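Local atomic coordinates of 401aa long hypothetical glucose-1-phosphate thymidylyltransferase (Sulfolobus tokodaii, PDB entry 2GGO), a protein that probably acts as a bifunctional enzyme, with nucleotidyltransferase and acetyltransferase activities, in the synthesis of UDP-N-acetylglucosamine and UDP-N-acetylgalactosamine. Residues Lys106-Cys109 and Asn110-Leu114; Ser269-Gly272 and Pro273-Leu277. All coordinates share one frame; numbering follows the deposited sequence.

The two contacts sample the two sections of a single chain. Contact 1 is a short helix and the turn after it, packed on the mixed sheet of the N-terminal nucleotidyltransferase section; contact 2 is a corner in the C-terminal stack of hexapeptide coils. Their centres lie 45 Å apart and their nearest atoms about 31 Å, so they do not touch. Contact 1 sits closer to a probable substrate site: the side chain of Ile111 is about 9 Å from that of Asn157, and the side chain of Ile108 about 11 Å from that of Tyr97, both likely to bind N-acetylglucosamine 1-phosphate. Contact 2 lies away from the proposed binding sites.

Contact 1 of 2, residues Lys106-Cys109 and Asn110-Leu114; sequences KEIC and NIITL
Glu107 and Ile108 give their carbonyl oxygens to Ile111 and Ile112, one helical turn further on. The bond from Ile111 N to Glu107 O is 3.0 Å long and fairly straight, 162° at the hydrogen, with the donor tilted 28° from the carbonyl plane. Ile112 N reaches Ile108 O at 3.2 Å, nearly in line with the carbonyl bond. Asn110 N adds only a weak bond to Glu107 O. Next comes a type I turn, Ile111 to Leu114. Within it the hydroxyl of Thr113 donates from OG1 back to Asn110 O; the modelled length is so short that its exact value is doubtful.

Most side-chain contacts here are methyls and methylenes laid against backbone carbonyl oxygens. Ile111 CG2 lies 3.2 Å from Ile108 O. Ile112 holds its CG1 between the backbone N and the carbonyl carbon (chi1 61°), which sets that methylene 3.3 Å from Cys109 O; Thr113 CG2 meets the same oxygen, also at 3.3 Å. The apolar pair between side chains, CG2 of Ile108 and CG2 of Ile112, stands a looser 4.3 Å apart. Beyond the segment, Ile108, Ile111 and Ile112 all touch Leu94 of strand 92-97, and Ile111 continues onto Ala118 and Ile120 of strand 117-123.

One link is covalent: Cys109 SG forms a disulfide with Cys44. On another flank OE2 of Glu107 accepts a hydrogen bond from Glu203 N.

Taken together, the chemistry is that of a short amphipathic helix and the turn after it: the isoleucines of the segment pack on the sheet through apolar contact, while the disulfide ties it covalently to the residues following helix 33-43 and one oxygen of the Glu107 carboxylate, OE2, is held by the backbone N-H of Glu203.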
ATOM      1  N   LYS A 106      -6.652   8.310 -16.558  1.00 50.69           N
ATOM      2  CA  LYS A 106      -7.655   8.755 -17.517  1.00 51.10           C
ATOM      3  C   LYS A 106      -8.815   9.465 -16.856  1.00 50.77           C
ATOM      4  O   LYS A 106      -9.429  10.327 -17.448  1.00 51.32           O
ATOM      5  CB  LYS A 106      -8.163   7.584 -18.354  1.00 51.66           C
ATOM      6  CG  LYS A 106      -7.047   6.822 -19.055  1.00 54.47           C
ATOM      7  CD  LYS A 106      -7.575   5.964 -20.200  1.00 59.23           C
ATOM      8  CE  LYS A 106      -6.474   5.044 -20.742  1.00 61.65           C
ATOM      9  NZ  LYS A 106      -7.000   4.008 -21.689  1.00 63.78           N
ATOM     10  N   GLU A 107      -9.098   9.129 -15.613  1.00 50.29           N
ATOM     11  CA  GLU A 107     -10.204   9.760 -14.924  1.00 50.12           C
ATOM     12  C   GLU A 107      -9.802  11.098 -14.360  1.00 48.45           C
ATOM     13  O   GLU A 107     -10.620  12.002 -14.265  1.00 48.10           O
ATOM     14  CB  GLU A 107     -10.679   8.864 -13.783  1.00 51.43           C
ATOM     15  CG  GLU A 107     -10.697   7.395 -14.131  1.00 55.38           C
ATOM     16  CD  GLU A 107     -11.894   7.024 -14.990  1.00 61.85           C
ATOM     17  OE1 GLU A 107     -12.739   7.935 -15.274  1.00 64.62           O
ATOM     18  OE2 GLU A 107     -11.979   5.824 -15.378  1.00 63.94           O
ATOM     19  N   ILE A 108      -8.538  11.214 -13.965  1.00 46.92           N
ATOM     20  CA  ILE A 108      -8.029  12.456 -13.416  1.00 45.39           C
ATOM     21  C   ILE A 108      -7.922  13.482 -14.533  1.00 44.39           C
ATOM     22  O   ILE A 108      -8.400  14.588 -14.394  1.00 44.61           O
ATOM     23  CB  ILE A 108      -6.679  12.265 -12.720  1.00 45.43           C
ATOM     24  CG1 ILE A 108      -6.875  11.498 -11.414  1.00 45.04           C
ATOM     25  CG2 ILE A 108      -6.025  13.609 -12.440  1.00 45.65           C
ATOM     26  CD1 ILE A 108      -5.608  10.969 -10.855  1.00 45.20           C
ATOM     27  N   CYS A 109      -7.316  13.108 -15.649  1.00 43.05           N
ATOM     28  CA  CYS A 109      -7.209  14.018 -16.771  1.00 42.47           C
ATOM     29  C   CYS A 109      -8.588  14.572 -17.165  1.00 41.82           C
ATOM     30  O   CYS A 109      -8.743  15.682 -17.679  1.00 41.58           O
ATOM     31  CB  CYS A 109      -6.580  13.298 -17.944  1.00 41.71           C
ATOM     32  SG  CYS A 109      -4.914  12.637 -17.707  1.00 42.33           S
ATOM     33  N   ASN A 110      -9.593  13.786 -16.889  1.00 41.29           N
ATOM     34  CA  ASN A 110     -10.909  14.082 -17.321  1.00 40.95           C
ATOM     35  C   ASN A 110     -11.568  15.063 -16.337  1.00 39.74           C
ATOM     36  O   ASN A 110     -12.126  16.106 -16.734  1.00 39.65           O
ATOM     37  CB  ASN A 110     -11.599  12.736 -17.390  1.00 41.95           C
ATOM     38  CG  ASN A 110     -12.955  12.798 -17.998  1.00 46.94           C
ATOM     39  OD1 ASN A 110     -13.277  11.993 -18.887  1.00 52.76           O
ATOM     40  ND2 ASN A 110     -13.786  13.734 -17.520  1.00 51.52           N
ATOM     41  N   ILE A 111     -11.456  14.743 -15.045  1.00 38.04           N
ATOM     42  CA  ILE A 111     -11.981  15.565 -13.939  1.00 35.93           C
ATOM     43  C   ILE A 111     -11.446  17.015 -13.910  1.00 34.77           C
ATOM     44  O   ILE A 111     -12.169  17.945 -13.587  1.00 34.63           O
ATOM     45  CB  ILE A 111     -11.803  14.826 -12.548  1.00 36.56           C
ATOM     46  CG1 ILE A 111     -12.776  15.351 -11.510  1.00 35.94           C
ATOM     47  CG2 ILE A 111     -10.398  14.959 -11.987  1.00 37.11           C
ATOM     48  CD1 ILE A 111     -12.832  14.492 -10.228  1.00 36.41           C
ATOM     49  N   ILE A 112     -10.190  17.224 -14.281  1.00 33.32           N
ATOM     50  CA  ILE A 112      -9.569  18.543 -14.116  1.00 31.66           C
ATOM     51  C   ILE A 112     -10.083  19.547 -15.143  1.00 32.02           C
ATOM     52  O   ILE A 112      -9.845  20.757 -15.032  1.00 29.57           O
ATOM     53  CB  ILE A 112      -8.016  18.473 -14.176  1.00 31.13           C
ATOM     54  CG1 ILE A 112      -7.549  17.930 -15.530  1.00 32.19           C
ATOM     55  CG2 ILE A 112      -7.485  17.648 -13.011  1.00 28.20           C
ATOM     56  CD1 ILE A 112      -6.029  17.685 -15.612  1.00 31.15           C
ATOM     57  N   THR A 113     -10.767  19.022 -16.160  1.00 32.87           N
ATOM     58  CA  THR A 113     -11.238  19.847 -17.279  1.00 35.00           C
ATOM     59  C   THR A 113     -12.598  20.439 -16.929  1.00 35.80           C
ATOM     60  O   THR A 113     -13.143  21.167 -17.734  1.00 36.93           O
ATOM     61  CB  THR A 113     -11.414  19.027 -18.565  1.00 34.36           C
ATOM     62  OG1 THR A 113     -12.356  17.969 -18.310  1.00 36.15           O
ATOM     63  CG2 THR A 113     -10.091  18.403 -19.002  1.00 35.48           C
ATOM     64  N   LEU A 114     -13.125  20.114 -15.734  1.00 37.52           N
ATOM     65  CA  LEU A 114     -14.490  20.459 -15.301  1.00 37.99           C
ATOM     66  C   LEU A 114     -14.442  21.717 -14.464  1.00 39.74           C
ATOM     67  O   LEU A 114     -13.533  21.874 -13.637  1.00 40.18           O
ATOM     68  CB  LEU A 114     -15.101  19.342 -14.443  1.00 37.09           C
ATOM     69  CG  LEU A 114     -15.240  17.928 -14.984  1.00 37.20           C
ATOM     70  CD1 LEU A 114     -15.913  17.044 -14.002  1.00 36.17           C
ATOM     71  CD2 LEU A 114     -16.030  17.947 -16.224  1.00 36.64           C
TER

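Contact 2 of 2, residues Ser269-Gly272 and Pro273-Leu277; sequences SEIG and PNSYL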
ATOM      1  N   SER A 269      19.803  -8.084  -7.262  1.00 27.83           N
ATOM      2  CA  SER A 269      19.485  -9.307  -6.549  1.00 26.88           C
ATOM      3  C   SER A 269      20.478 -10.433  -6.799  1.00 28.03           C
ATOM      4  O   SER A 269      21.130 -10.470  -7.827  1.00 27.61           O
ATOM      5  CB  SER A 269      18.085  -9.757  -6.873  1.00 27.02           C
ATOM      6  OG  SER A 269      17.206  -8.829  -6.225  1.00 20.01           O
ATOM      7  N   GLU A 270      20.637 -11.315  -5.809  1.00 27.33           N
ATOM      8  CA  GLU A 270      21.493 -12.465  -5.962  1.00 28.13           C
ATOM      9  C   GLU A 270      20.671 -13.677  -5.545  1.00 26.76           C
ATOM     10  O   GLU A 270      20.304 -13.796  -4.402  1.00 23.71           O
ATOM     11  CB  GLU A 270      22.724 -12.289  -5.102  1.00 28.29           C
ATOM     12  CG  GLU A 270      23.711 -13.439  -5.161  1.00 32.98           C
ATOM     13  CD  GLU A 270      25.019 -13.128  -4.402  1.00 34.77           C
ATOM     14  OE1 GLU A 270      24.972 -12.800  -3.194  1.00 36.31           O
ATOM     15  OE2 GLU A 270      26.113 -13.217  -5.033  1.00 45.56           O
ATOM     16  N   ILE A 271      20.353 -14.534  -6.511  1.00 25.34           N
ATOM     17  CA  ILE A 271      19.426 -15.644  -6.318  1.00 25.58           C
ATOM     18  C   ILE A 271      20.227 -16.895  -6.525  1.00 25.42           C
ATOM     19  O   ILE A 271      21.032 -16.954  -7.433  1.00 25.74           O
ATOM     20  CB  ILE A 271      18.281 -15.649  -7.379  1.00 25.69           C
ATOM     21  CG1 ILE A 271      17.656 -14.276  -7.486  1.00 23.74           C
ATOM     22  CG2 ILE A 271      17.166 -16.672  -6.979  1.00 24.16           C
ATOM     23  CD1 ILE A 271      17.041 -13.870  -6.174  1.00 14.23           C
ATOM     24  N   GLY A 272      20.023 -17.898  -5.681  1.00 25.22           N
ATOM     25  CA  GLY A 272      20.666 -19.166  -5.897  1.00 24.95           C
ATOM     26  C   GLY A 272      21.957 -19.390  -5.121  1.00 25.86           C
ATOM     27  O   GLY A 272      22.381 -18.535  -4.310  1.00 26.73           O
ATOM     28  N   PRO A 273      22.557 -20.552  -5.308  1.00 25.35           N
ATOM     29  CA  PRO A 273      22.140 -21.629  -6.223  1.00 25.17           C
ATOM     30  C   PRO A 273      20.973 -22.425  -5.658  1.00 24.51           C
ATOM     31  O   PRO A 273      20.732 -22.325  -4.470  1.00 24.13           O
ATOM     32  CB  PRO A 273      23.368 -22.527  -6.251  1.00 24.00           C
ATOM     33  CG  PRO A 273      24.009 -22.328  -4.939  1.00 25.73           C
ATOM     34  CD  PRO A 273      23.760 -20.920  -4.542  1.00 24.97           C
ATOM     35  N   ASN A 274      20.238 -23.165  -6.491  1.00 23.04           N
ATOM     36  CA  ASN A 274      19.272 -24.110  -5.962  1.00 25.15           C
ATOM     37  C   ASN A 274      18.182 -23.390  -5.176  1.00 23.17           C
ATOM     38  O   ASN A 274      17.714 -23.843  -4.150  1.00 25.67           O
ATOM     39  CB  ASN A 274      20.008 -25.118  -5.085  1.00 24.75           C
ATOM     40  CG  ASN A 274      21.003 -25.992  -5.883  1.00 29.70           C
ATOM     41  OD1 ASN A 274      20.742 -26.306  -7.049  1.00 28.38           O
ATOM     42  ND2 ASN A 274      22.150 -26.384  -5.255  1.00 31.85           N
ATOM     43  N   SER A 275      17.780 -22.232  -5.659  1.00 23.40           N
ATOM     44  CA  SER A 275      16.607 -21.556  -5.144  1.00 21.36           C
ATOM     45  C   SER A 275      15.346 -21.913  -5.934  1.00 22.78           C
ATOM     46  O   SER A 275      15.418 -22.276  -7.098  1.00 22.48           O
ATOM     47  CB  SER A 275      16.794 -20.080  -5.218  1.00 21.25           C
ATOM     48  OG  SER A 275      17.851 -19.690  -4.393  1.00 22.71           O
ATOM     49  N   TYR A 276      14.187 -21.698  -5.343  1.00 21.30           N
ATOM     50  CA  TYR A 276      12.931 -21.979  -6.041  1.00 22.97           C
ATOM     51  C   TYR A 276      12.038 -20.763  -5.890  1.00 23.12           C
ATOM     52  O   TYR A 276      11.567 -20.513  -4.820  1.00 20.47           O
ATOM     53  CB  TYR A 276      12.237 -23.192  -5.417  1.00 22.32           C
ATOM     54  CG  TYR A 276      10.939 -23.752  -6.055  1.00 22.98           C
ATOM     55  CD1 TYR A 276      10.495 -23.369  -7.314  1.00 24.67           C
ATOM     56  CD2 TYR A 276      10.148 -24.660  -5.346  1.00 25.18           C
ATOM     57  CE1 TYR A 276       9.305 -23.906  -7.851  1.00 21.94           C
ATOM     58  CE2 TYR A 276       8.957 -25.183  -5.868  1.00 22.58           C
ATOM     59  CZ  TYR A 276       8.561 -24.802  -7.126  1.00 25.64           C
ATOM     60  OH  TYR A 276       7.429 -25.323  -7.668  1.00 24.66           O
ATOM     61  N   LEU A 277      11.828 -19.996  -6.973  1.00 22.55           N
ATOM     62  CA  LEU A 277      10.891 -18.863  -6.910  1.00 21.81           C
ATOM     63  C   LEU A 277       9.554 -19.218  -7.539  1.00 22.72           C
ATOM     64  O   LEU A 277       9.491 -19.643  -8.688  1.00 22.75           O
ATOM     65  CB  LEU A 277      11.490 -17.619  -7.523  1.00 20.91           C
ATOM     66  CG  LEU A 277      12.892 -17.230  -7.044  1.00 21.98           C
ATOM     67  CD1 LEU A 277      13.334 -15.998  -7.772  1.00 21.89           C
ATOM     68  CD2 LEU A 277      12.937 -16.999  -5.507  1.00 22.51           C
TER
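A corner of the left-handed parallel beta-helix built by hexapeptide repeats joins Ile271 and Gly272 to Ser275 and Leu277, as the chain leaves strand 270-271 on one face and enters strand 276-277 on the next. Inside the bend, Ile271 CG2, anti to the backbone N, is the methyl that does the touching: it meets Ser275 CB at 3.9 Å and Leu277 CD1 at 4.0 Å, the Ile271 and Leu277 side chains passing at a slant.

The bend itself is made by unusual backbone. Gly272 takes phi 96° and psi 180°, a conformation in which the absence of a side chain avoids the preceding carbonyl and Pro273 CA. The Gly272-Pro273 peptide is cis, bringing the two CA atoms to 2.9 Å, and Asn274 then adopts left-handed helical angles. A CA-H...O contact runs from Gly272 CA to Pro273 O at 3.5 Å. Ser275 turns OG inward, 3.1 Å from Gly272 N, and OG hydrogen-bonds to Gly290 O of the following coil.

Among its neighbours, Ile271 and Leu277 both pack against Ile265 of strand 263-265 and Ile289 of strand 288-291, bringing three faces together in the core. Strand 270-271 lies between 252-253 and 288-291 in its sheet, and 276-277 between 258-260 and 294-296.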